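Local coordinates for protein beta-N-acetylglucosaminidase (Thermotoga maritima, PDB 3WO8) that probably hydrolyses terminal non-reducing N-acetylhexosamine residues from N-acetyl-beta-hexosaminides, as a dimeric family 3 glycoside hydrolase from a hyperthermophile, at residues B[165-170]-B[214-219]; B[70-75]-B[121-126]; B[439-444]-B[458-463]; B[359-364]-B[411-416]. All blocks are in the same frame, centred on the assembly; numbering follows the deposited sequence.

Contact 1: residues B[165-170]-B[214-219]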
# COMPACT_ATOMS: atom_id res chain seq x y z
N GLY B 165 -14.96 5.46 6.63
CA GLY B 165 -14.74 6.87 6.36
C GLY B 165 -14.99 7.30 4.94
O GLY B 165 -14.74 8.46 4.62
N VAL B 166 -15.49 6.42 4.09
CA VAL B 166 -15.78 6.83 2.73
C VAL B 166 -17.23 6.57 2.33
O VAL B 166 -17.83 5.56 2.69
CB VAL B 166 -14.82 6.19 1.69
CG1 VAL B 166 -13.38 6.47 2.09
CG2 VAL B 166 -15.07 4.69 1.55
N ILE B 167 -17.73 7.49 1.51
CA ILE B 167 -19.05 7.38 0.95
C ILE B 167 -18.93 6.49 -0.26
O ILE B 167 -18.11 6.77 -1.16
CB ILE B 167 -19.58 8.72 0.47
CG1 ILE B 167 -19.55 9.74 1.61
CG2 ILE B 167 -21.01 8.58 -0.04
CD1 ILE B 167 -19.54 11.16 1.11
N PRO B 168 -19.74 5.43 -0.31
CA PRO B 168 -19.68 4.55 -1.44
C PRO B 168 -20.59 5.01 -2.52
O PRO B 168 -21.42 5.89 -2.32
CB PRO B 168 -20.19 3.22 -0.90
CG PRO B 168 -21.19 3.64 0.13
CD PRO B 168 -20.67 4.95 0.71
N CYS B 169 -20.43 4.36 -3.65
CA CYS B 169 -21.24 4.59 -4.81
C CYS B 169 -21.71 3.27 -5.43
O CYS B 169 -20.94 2.57 -6.06
CB CYS B 169 -20.42 5.37 -5.81
SG CYS B 169 -21.46 5.85 -7.19
N ILE B 170 -22.97 2.91 -5.23
CA ILE B 170 -23.48 1.68 -5.85
C ILE B 170 -23.64 1.89 -7.35
O ILE B 170 -23.94 3.00 -7.81
CB ILE B 170 -24.81 1.20 -5.23
CG1 ILE B 170 -25.87 2.30 -5.27
CG2 ILE B 170 -24.55 0.79 -3.80
CD1 ILE B 170 -27.20 1.84 -4.71
N LYS B 214 -26.89 7.57 3.23
CA LYS B 214 -25.59 8.26 3.04
C LYS B 214 -24.76 7.78 1.83
O LYS B 214 -23.75 8.37 1.48
CB LYS B 214 -24.78 8.24 4.34
CG LYS B 214 -25.35 9.17 5.39
CD LYS B 214 -24.51 9.29 6.66
CE LYS B 214 -23.42 10.34 6.50
NZ LYS B 214 -22.79 10.73 7.80
N VAL B 215 -25.24 6.73 1.19
CA VAL B 215 -24.78 6.28 -0.13
C VAL B 215 -24.95 7.25 -1.35
O VAL B 215 -25.83 8.12 -1.37
CB VAL B 215 -25.56 4.99 -0.43
CG1 VAL B 215 -25.47 4.58 -1.88
CG2 VAL B 215 -25.09 3.87 0.49
N THR B 216 -24.11 7.06 -2.38
CA THR B 216 -24.38 7.60 -3.71
C THR B 216 -24.65 6.51 -4.75
O THR B 216 -24.33 5.34 -4.55
CB THR B 216 -23.26 8.46 -4.28
OG1 THR B 216 -22.32 7.62 -4.94
CG2 THR B 216 -22.57 9.24 -3.21
N VAL B 217 -25.25 6.93 -5.87
CA VAL B 217 -25.68 6.02 -6.95
C VAL B 217 -25.14 6.44 -8.32
O VAL B 217 -25.25 7.59 -8.73
CB VAL B 217 -27.21 5.97 -7.08
CG1 VAL B 217 -27.60 4.99 -8.16
CG2 VAL B 217 -27.83 5.53 -5.77
N MET B 218 -24.54 5.48 -9.02
CA MET B 218 -24.08 5.76 -10.35
C MET B 218 -25.02 5.09 -11.34
O MET B 218 -25.50 3.96 -11.18
CB MET B 218 -22.64 5.30 -10.57
CG MET B 218 -22.10 5.51 -11.98
SD MET B 218 -20.46 4.79 -12.29
CE MET B 218 -19.47 6.11 -11.62
N THR B 219 -25.22 5.81 -12.39
CA THR B 219 -26.20 5.50 -13.38
C THR B 219 -25.60 4.55 -14.43
O THR B 219 -24.38 4.56 -14.69
CB THR B 219 -26.62 6.86 -13.93
OG1 THR B 219 -28.02 6.88 -14.09
CG2 THR B 219 -25.87 7.19 -15.18
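Ile-167 and Thr-216 meet methyl to methyl, CG2 of the isoleucine lying 3.6 Å from CG2 of the threonine with the two side chains at about a right angle. The same Ile-167 CG2 sits 3.1 Å from the carbonyl O of Lys-214, which makes this the tight part of the contact. Beyond it the backbones pair in parallel: Pro-168 O accepts from Thr-216 N (2.9 Å), Ile-170 N gives to Thr-216 O, and Ile-170 O receives Met-218 N at 2.8 Å with an N-H...O angle of 171°. Because CG1 of Ile-170 lies between its backbone N and carbonyl carbon (chi1 55°), it comes within 3.8 Å of Val-217 CG2, on the face covered by helices 147-164 and 203-211. An alanine in place of Thr-216 lacks both CG2 and the hydroxyl and would probably leave a gap beside the Ile-167 methyl. The looser, solvent side is at Lys-214, whose exposed chain leads away from segment 165-170 toward a cation-pi contact with Phe-326. Cys-169 and Thr-216 point to the opposite face from Ile-170 and Val-217, the two-sided pattern of adjacent parallel strands in a TIM barrel, with helices packed outside.

Contact 2: residues B[70-75]-B[121-126]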
# COMPACT_ATOMS: atom_id res chain seq x y z
N LEU B 70 -15.04 15.89 -3.25
CA LEU B 70 -15.31 14.51 -3.16
C LEU B 70 -14.23 13.84 -3.96
O LEU B 70 -14.23 13.95 -5.17
CB LEU B 70 -16.64 14.19 -3.80
CG LEU B 70 -17.82 14.75 -3.05
CD1 LEU B 70 -19.10 14.27 -3.70
CD2 LEU B 70 -17.78 14.35 -1.58
N ILE B 71 -13.32 13.14 -3.25
CA ILE B 71 -12.12 12.52 -3.82
C ILE B 71 -12.30 11.03 -3.84
O ILE B 71 -12.48 10.40 -2.79
CB ILE B 71 -10.88 12.93 -3.03
CG1 ILE B 71 -10.90 14.46 -2.84
CG2 ILE B 71 -9.62 12.57 -3.82
CD1 ILE B 71 -9.66 15.10 -2.23
N SER B 72 -12.31 10.46 -5.04
CA SER B 72 -12.67 9.06 -5.17
C SER B 72 -11.69 8.32 -6.07
O SER B 72 -10.77 8.95 -6.62
CB SER B 72 -14.10 8.89 -5.66
OG SER B 72 -14.39 7.51 -5.82
N SER B 73 -11.90 6.99 -6.19
CA SER B 73 -11.09 6.12 -6.99
C SER B 73 -11.98 4.95 -7.40
O SER B 73 -13.05 4.81 -6.83
CB SER B 73 -9.92 5.60 -6.16
OG SER B 73 -10.20 4.28 -5.62
N ASP B 74 -11.53 4.12 -8.36
CA ASP B 74 -12.24 2.93 -8.79
C ASP B 74 -11.75 1.69 -8.10
O ASP B 74 -11.78 0.60 -8.65
CB ASP B 74 -12.07 2.71 -10.28
CG ASP B 74 -12.67 3.80 -11.09
OD1 ASP B 74 -13.74 4.25 -10.69
OD2 ASP B 74 -12.07 4.22 -12.12
N HIS B 75 -11.28 1.83 -6.88
CA HIS B 75 -10.77 0.68 -6.18
C HIS B 75 -11.90 -0.21 -5.69
O HIS B 75 -12.31 -0.12 -4.55
CB HIS B 75 -9.91 1.13 -5.01
CG HIS B 75 -8.89 0.13 -4.64
ND1 HIS B 75 -9.15 -0.96 -3.84
CD2 HIS B 75 -7.61 0.02 -5.03
CE1 HIS B 75 -8.05 -1.68 -3.72
NE2 HIS B 75 -7.10 -1.11 -4.45
N MET B 121 -14.55 9.02 -0.85
CA MET B 121 -15.58 8.37 -1.61
C MET B 121 -14.93 7.25 -2.39
O MET B 121 -13.71 7.33 -2.65
CB MET B 121 -16.16 9.37 -2.60
CG MET B 121 -17.20 8.80 -3.58
SD MET B 121 -18.13 10.06 -4.52
CE MET B 121 -18.69 11.04 -3.17
N VAL B 122 -15.72 6.25 -2.77
CA VAL B 122 -15.24 5.21 -3.67
C VAL B 122 -16.30 4.77 -4.65
O VAL B 122 -17.46 4.65 -4.30
CB VAL B 122 -14.70 3.96 -2.92
CG1 VAL B 122 -15.76 3.34 -2.03
CG2 VAL B 122 -14.20 2.91 -3.89
N PHE B 123 -15.90 4.46 -5.86
CA PHE B 123 -16.85 3.95 -6.79
C PHE B 123 -17.06 2.47 -6.61
O PHE B 123 -16.86 1.71 -7.49
CB PHE B 123 -16.52 4.36 -8.23
CG PHE B 123 -16.61 5.88 -8.45
CD1 PHE B 123 -17.66 6.61 -7.94
CD2 PHE B 123 -15.65 6.55 -9.15
CE1 PHE B 123 -17.76 7.97 -8.14
CE2 PHE B 123 -15.75 7.91 -9.35
CZ PHE B 123 -16.80 8.63 -8.84
N ALA B 124 -17.55 2.09 -5.46
CA ALA B 124 -17.99 0.71 -5.29
C ALA B 124 -19.11 0.74 -4.25
O ALA B 124 -19.26 1.75 -3.57
CB ALA B 124 -16.82 -0.13 -4.83
N PRO B 125 -19.90 -0.34 -4.14
CA PRO B 125 -19.80 -1.60 -4.84
C PRO B 125 -20.59 -1.69 -6.11
O PRO B 125 -21.51 -0.91 -6.36
CB PRO B 125 -20.35 -2.63 -3.84
CG PRO B 125 -21.28 -1.86 -2.96
CD PRO B 125 -20.83 -0.40 -3.01
N VAL B 126 -20.19 -2.65 -6.90
CA VAL B 126 -20.92 -3.06 -8.04
C VAL B 126 -22.04 -3.92 -7.49
O VAL B 126 -21.79 -4.97 -6.89
CB VAL B 126 -20.01 -3.87 -8.99
CG1 VAL B 126 -20.82 -4.77 -9.94
CG2 VAL B 126 -19.05 -2.93 -9.76
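Ser-72 OG stands anti to its backbone N (chi1 178°), and Phe-123 CG lies anti to its carbonyl carbon (chi1 -65°); together these torsions set the hydroxyl over one face of the ring. OG of Ser-72 is 3.6 Å above the plane of the Phe-123 ring, over its centre. Ser-72 CB is 4.3 Å from the ring centroid and 16° off the normal, which meets the definition of a CH-pi contact. At the rim, in the ring plane, Asp-74 OD1 approaches Phe-123 CD2 to 3.4 Å; the aspartate starts out away from segment 121-126 and only its end turns back. The backbone supports this placement, since Phe-123 N donates a nearly straight bond to Ser-73 O (3.0 Å). An alanine in place of Phe-123 takes away the ring and would probably open a gap over Ser-72 and leave the Asp-74 carboxylate more able to turn. Strands 70-72 and 121-122 are the third and fourth of a TIM barrel, and here they come side by side to close its ring. Their pairing is thin: Met-121 N to Ile-71 O, at 3.2 Å, is a weak bond. On the barrel's inner side, where both side chains also touch Phe-21, the bent end of Met-121 brings CE to 3.3 Å from Leu-70 CD1. Further along segment 70-75, Ser-73 OG accepts from His-75 N at 3.0 Å in an ST turn, while Phe-123 is the centre of an inverse gamma turn and its carbonyl O receives Lys-171 NZ.

Contact 3: residues B[439-444]-B[458-463]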
# COMPACT_ATOMS: atom_id res chain seq x y z
N VAL B 439 22.05 18.25 -1.92
CA VAL B 439 22.54 17.51 -0.76
C VAL B 439 21.34 16.70 -0.26
O VAL B 439 20.38 17.22 0.34
CB VAL B 439 23.16 18.42 0.32
CG1 VAL B 439 23.50 17.63 1.58
CG2 VAL B 439 24.41 19.09 -0.23
N LEU B 440 21.41 15.43 -0.58
CA LEU B 440 20.27 14.53 -0.45
C LEU B 440 20.15 13.89 0.91
O LEU B 440 19.03 13.61 1.36
CB LEU B 440 20.34 13.45 -1.53
CG LEU B 440 19.36 13.57 -2.72
CD1 LEU B 440 18.74 14.95 -2.96
CD2 LEU B 440 20.04 13.07 -3.98
N ARG B 441 21.29 13.73 1.59
CA ARG B 441 21.36 12.97 2.82
C ARG B 441 21.86 13.79 4.02
O ARG B 441 21.09 14.38 4.78
CB ARG B 441 22.18 11.70 2.59
CG ARG B 441 21.48 10.74 1.63
CD ARG B 441 22.30 9.50 1.41
NE ARG B 441 22.34 8.65 2.59
CZ ARG B 441 22.30 7.32 2.57
NH1 ARG B 441 22.21 6.67 1.40
NH2 ARG B 441 22.34 6.63 3.72
N ASN B 442 23.15 13.82 4.20
CA ASN B 442 23.70 14.45 5.38
C ASN B 442 23.92 15.92 5.16
O ASN B 442 24.76 16.30 4.36
CB ASN B 442 25.03 13.80 5.67
CG ASN B 442 25.54 14.11 7.07
OD1 ASN B 442 25.13 15.07 7.73
ND2 ASN B 442 26.44 13.26 7.54
N PRO B 443 23.20 16.77 5.88
CA PRO B 443 23.34 18.20 5.62
C PRO B 443 24.69 18.83 6.05
O PRO B 443 24.97 19.98 5.72
CB PRO B 443 22.14 18.83 6.39
CG PRO B 443 21.42 17.68 7.04
CD PRO B 443 22.34 16.51 7.04
N PHE B 444 25.49 18.07 6.78
CA PHE B 444 26.84 18.49 7.08
C PHE B 444 27.57 18.76 5.77
O PHE B 444 28.32 19.71 5.68
CB PHE B 444 27.57 17.41 7.88
CG PHE B 444 29.08 17.47 7.78
CD1 PHE B 444 29.82 18.31 8.62
CD2 PHE B 444 29.78 16.63 6.89
CE1 PHE B 444 31.21 18.32 8.56
CE2 PHE B 444 31.17 16.65 6.81
CZ PHE B 444 31.88 17.50 7.65
N ARG B 458 16.06 16.64 3.04
CA ARG B 458 16.66 15.70 4.02
C ARG B 458 16.19 14.28 3.77
O ARG B 458 15.83 13.57 4.68
CB ARG B 458 16.41 16.19 5.44
CG ARG B 458 17.41 17.24 5.87
CD ARG B 458 16.82 18.18 6.91
NE ARG B 458 17.87 19.05 7.41
CZ ARG B 458 18.04 20.34 7.12
NH1 ARG B 458 17.18 21.00 6.35
NH2 ARG B 458 19.08 20.97 7.62
N SER B 459 16.26 13.92 2.50
CA SER B 459 15.55 12.81 1.93
C SER B 459 16.08 12.57 0.52
O SER B 459 16.42 13.50 -0.19
CB SER B 459 14.05 13.08 1.83
OG SER B 459 13.30 12.01 2.33
N THR B 460 16.16 11.29 0.16
CA THR B 460 16.28 10.86 -1.20
C THR B 460 14.92 10.63 -1.83
O THR B 460 14.84 10.37 -3.02
CB THR B 460 17.01 9.53 -1.25
OG1 THR B 460 16.31 8.58 -0.45
CG2 THR B 460 18.46 9.71 -0.71
N LYS B 461 13.84 10.76 -1.05
CA LYS B 461 12.53 10.44 -1.55
C LYS B 461 12.06 11.32 -2.71
O LYS B 461 12.35 12.51 -2.79
CB LYS B 461 11.46 10.39 -0.43
CG LYS B 461 11.74 9.49 0.79
CD LYS B 461 12.23 8.08 0.51
CE LYS B 461 11.12 7.05 0.65
NZ LYS B 461 11.74 5.74 0.33
N PRO B 462 11.35 10.71 -3.64
CA PRO B 462 10.88 11.48 -4.73
C PRO B 462 10.22 12.77 -4.32
O PRO B 462 10.55 13.82 -4.87
CB PRO B 462 9.90 10.54 -5.40
CG PRO B 462 10.65 9.25 -5.32
CD PRO B 462 11.28 9.27 -3.94
N ILE B 463 9.32 12.70 -3.34
CA ILE B 463 8.51 13.87 -2.98
C ILE B 463 9.38 15.07 -2.61
O ILE B 463 9.10 16.21 -2.96
CB ILE B 463 7.49 13.54 -1.88
CG1 ILE B 463 6.50 14.69 -1.66
CG2 ILE B 463 8.20 13.26 -0.59
CD1 ILE B 463 6.00 15.37 -2.92
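Pro-443 and Arg-458 meet at about a right angle, the proline ring set across the far end of the arginine. CG of Pro-443 lies 3.8 Å from Arg-458 NE, and its CB is 3.9 Å from Arg-458 NH2. The arginine leaves its backbone pointing away from segment 439-444, but the chain stays extended from CG to NE (chi3 172°), which is what carries the guanidinium to the proline. Its position is set from a further quarter, as NH1 donates to the carbonyl O of Ala-343. A second, looser meeting is purely aliphatic: CG of Arg-441 and CG2 of Thr-460 are 4.0 Å apart. Beyond CG the Arg-441 chain bends at chi3 (70°), and its NE forms a salt bridge with Asp-139 of the second subunit. Thr-460 turns its hydroxyl to Asp-377 on helix 374-385, leaving the methyl for Arg-441. Close to this second pair, the Leu-440 side chain packs against the carbonyl O of Ser-459, its CG 3.9 Å away. Within the loop, Asn-442 OD1 accepts from Phe-444 N at 3.2 Å, an Asx turn that shapes the chain around Pro-443. Ser-459 OG also reaches the second subunit, bonding to its Pro-90 O. The contact therefore joins its two segments mainly through carbon surfaces of segment 439-444 set against a guanidinium, a carbonyl and a methyl, while the polar ends that leave it are spent on neighbouring parts of the chain and on the other subunit, which places the contact in the dimer interface.

Contact 4: residues B[359-364]-B[411-416]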
# COMPACT_ATOMS: atom_id res chain seq x y z
N THR B 359 21.25 18.87 -17.43
CA THR B 359 21.90 17.60 -17.36
C THR B 359 21.93 17.18 -15.89
O THR B 359 22.16 17.99 -15.01
CB THR B 359 23.25 17.55 -18.13
OG1 THR B 359 24.35 17.48 -17.26
CG2 THR B 359 23.40 18.72 -19.08
N LEU B 360 21.63 15.92 -15.63
CA LEU B 360 21.47 15.40 -14.29
C LEU B 360 22.62 14.50 -13.96
O LEU B 360 22.89 13.56 -14.71
CB LEU B 360 20.19 14.59 -14.20
CG LEU B 360 18.94 15.26 -14.74
CD1 LEU B 360 17.73 14.35 -14.54
CD2 LEU B 360 18.73 16.53 -13.99
N LEU B 361 23.30 14.77 -12.86
CA LEU B 361 24.30 13.83 -12.40
C LEU B 361 23.66 13.09 -11.27
O LEU B 361 23.29 13.69 -10.29
CB LEU B 361 25.53 14.55 -11.93
CG LEU B 361 26.20 15.17 -13.14
CD1 LEU B 361 26.95 16.41 -12.75
CD2 LEU B 361 27.11 14.16 -13.79
N VAL B 362 23.48 11.79 -11.45
CA VAL B 362 22.69 11.02 -10.53
C VAL B 362 23.53 9.85 -10.09
O VAL B 362 24.00 9.10 -10.92
CB VAL B 362 21.43 10.50 -11.21
CG1 VAL B 362 20.72 9.47 -10.33
CG2 VAL B 362 20.52 11.65 -11.57
N PRO B 363 23.70 9.67 -8.78
CA PRO B 363 24.52 8.56 -8.32
C PRO B 363 23.94 7.19 -8.66
O PRO B 363 22.73 7.01 -8.67
CB PRO B 363 24.56 8.73 -6.80
CG PRO B 363 23.82 9.98 -6.49
CD PRO B 363 23.03 10.37 -7.69
N SER B 364 24.80 6.24 -8.92
CA SER B 364 24.38 4.88 -9.16
C SER B 364 24.45 4.14 -7.85
O SER B 364 25.20 4.52 -6.96
CB SER B 364 25.31 4.21 -10.14
OG SER B 364 25.09 2.82 -10.07
N ILE B 411 23.12 22.15 -14.76
CA ILE B 411 23.53 20.86 -14.24
C ILE B 411 23.02 20.68 -12.82
O ILE B 411 23.11 21.60 -12.03
CB ILE B 411 25.04 20.83 -14.17
CG1 ILE B 411 25.59 21.50 -15.43
CG2 ILE B 411 25.54 19.39 -13.92
CD1 ILE B 411 27.01 21.15 -15.73
N PHE B 412 22.47 19.50 -12.51
CA PHE B 412 21.91 19.21 -11.20
C PHE B 412 22.73 18.08 -10.71
O PHE B 412 22.74 17.02 -11.35
CB PHE B 412 20.47 18.78 -11.30
CG PHE B 412 19.50 19.91 -11.52
CD1 PHE B 412 19.92 21.24 -11.54
CD2 PHE B 412 18.16 19.64 -11.62
CE1 PHE B 412 18.99 22.26 -11.70
CE2 PHE B 412 17.22 20.65 -11.79
CZ PHE B 412 17.62 21.96 -11.83
N ASP B 413 23.46 18.29 -9.62
CA ASP B 413 24.39 17.28 -9.13
C ASP B 413 23.87 16.73 -7.85
O ASP B 413 23.95 17.37 -6.82
CB ASP B 413 25.77 17.86 -8.86
CG ASP B 413 26.71 16.83 -8.30
OD1 ASP B 413 26.27 15.67 -8.16
OD2 ASP B 413 27.89 17.17 -8.01
N PHE B 414 23.33 15.53 -7.91
CA PHE B 414 22.65 14.97 -6.77
C PHE B 414 23.71 14.17 -6.03
O PHE B 414 24.30 13.26 -6.58
CB PHE B 414 21.53 14.07 -7.22
CG PHE B 414 20.42 14.78 -7.93
CD1 PHE B 414 20.46 14.95 -9.27
CD2 PHE B 414 19.28 15.16 -7.24
CE1 PHE B 414 19.40 15.58 -9.92
CE2 PHE B 414 18.22 15.79 -7.87
CZ PHE B 414 18.29 15.99 -9.22
N VAL B 415 23.91 14.55 -4.76
CA VAL B 415 24.98 14.05 -3.93
C VAL B 415 24.43 13.20 -2.81
O VAL B 415 23.64 13.67 -2.00
CB VAL B 415 25.72 15.22 -3.28
CG1 VAL B 415 26.86 14.70 -2.44
CG2 VAL B 415 26.24 16.17 -4.34
N ALA B 416 24.84 11.95 -2.78
CA ALA B 416 24.51 11.06 -1.69
C ALA B 416 25.47 11.35 -0.55
O ALA B 416 25.07 11.64 0.57
CB ALA B 416 24.64 9.61 -2.14
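Phe-412 O accepts the shortest hydrogen bond between the two strands, from Leu-361 N at 2.8 Å with an N-H...O angle of 175°. The same oxygen is also approached by Leu-360 CA, 3.6 Å away, as a CA-H...O contact. Two more backbone bonds continue the parallel ladder, Phe-412 N to Thr-359 O (2.9 Å) and Phe-414 N to Leu-361 O (3.0 Å), and the strand axes lie only 10° apart. Leu-361 O does double duty: it sits in the plane of the Phe-414 ring, 3.3 Å from CD1 at the edge. On the face bearing Thr-359, Leu-361, Ile-411 and Asp-413, the closest apolar pair is Leu-361 CD1 against Ile-411 CG2, at 3.5 Å. With CG of Leu-361 anti to its carbonyl carbon (chi1 -69°), that methyl reaches back along the neighbouring strand rather than straight across. The other face carries Leu-360 and Phe-412, side by side and pointing the same way, with Leu-360 CD2 3.9 Å from Phe-412 CB. Phe-438 of the next strand stacks on the Phe-414 ring and also meets that of Phe-412, while Leu-360 packs on Val-385 and Phe-414 on Ile-381 of helix 374-385. Further along, Pro-363 lies across Phe-414, its CG 3.3 Å from Phe-414 O, which also takes a hydrogen bond from Tyr-397 OH. Strand 391-397 lies on the far side of 357-363, whereas the chain continues from 411-415 to 435-439 in the other direction, the order of a doubly wound, Rossmann-like alpha/beta sheet in the C-terminal domain.

Overall arrangement
Along the chain the order is contact 2, contact 1, contact 4, contact 3. Contacts 1 and 2, with centres 8 Å apart, are successive parts of one TIM barrel: strand 121-122 of contact 2 bonds directly to strand 167-173 of contact 1, Ile-167 O receiving Val-122 N. Contacts 3 and 4 belong to the C-terminal domain, centres 12 Å apart, and touch where Leu-440, just after strand 435-439, packs on Phe-414 and its N probably bonds to Val-415 O. The two pairs are well separated: centres of contacts 1 and 4 lie 47 Å apart, and those of 2 and 3 about 35 Å. Barrel and sheet are thus distinct domains, with contact 3 meeting the second subunit.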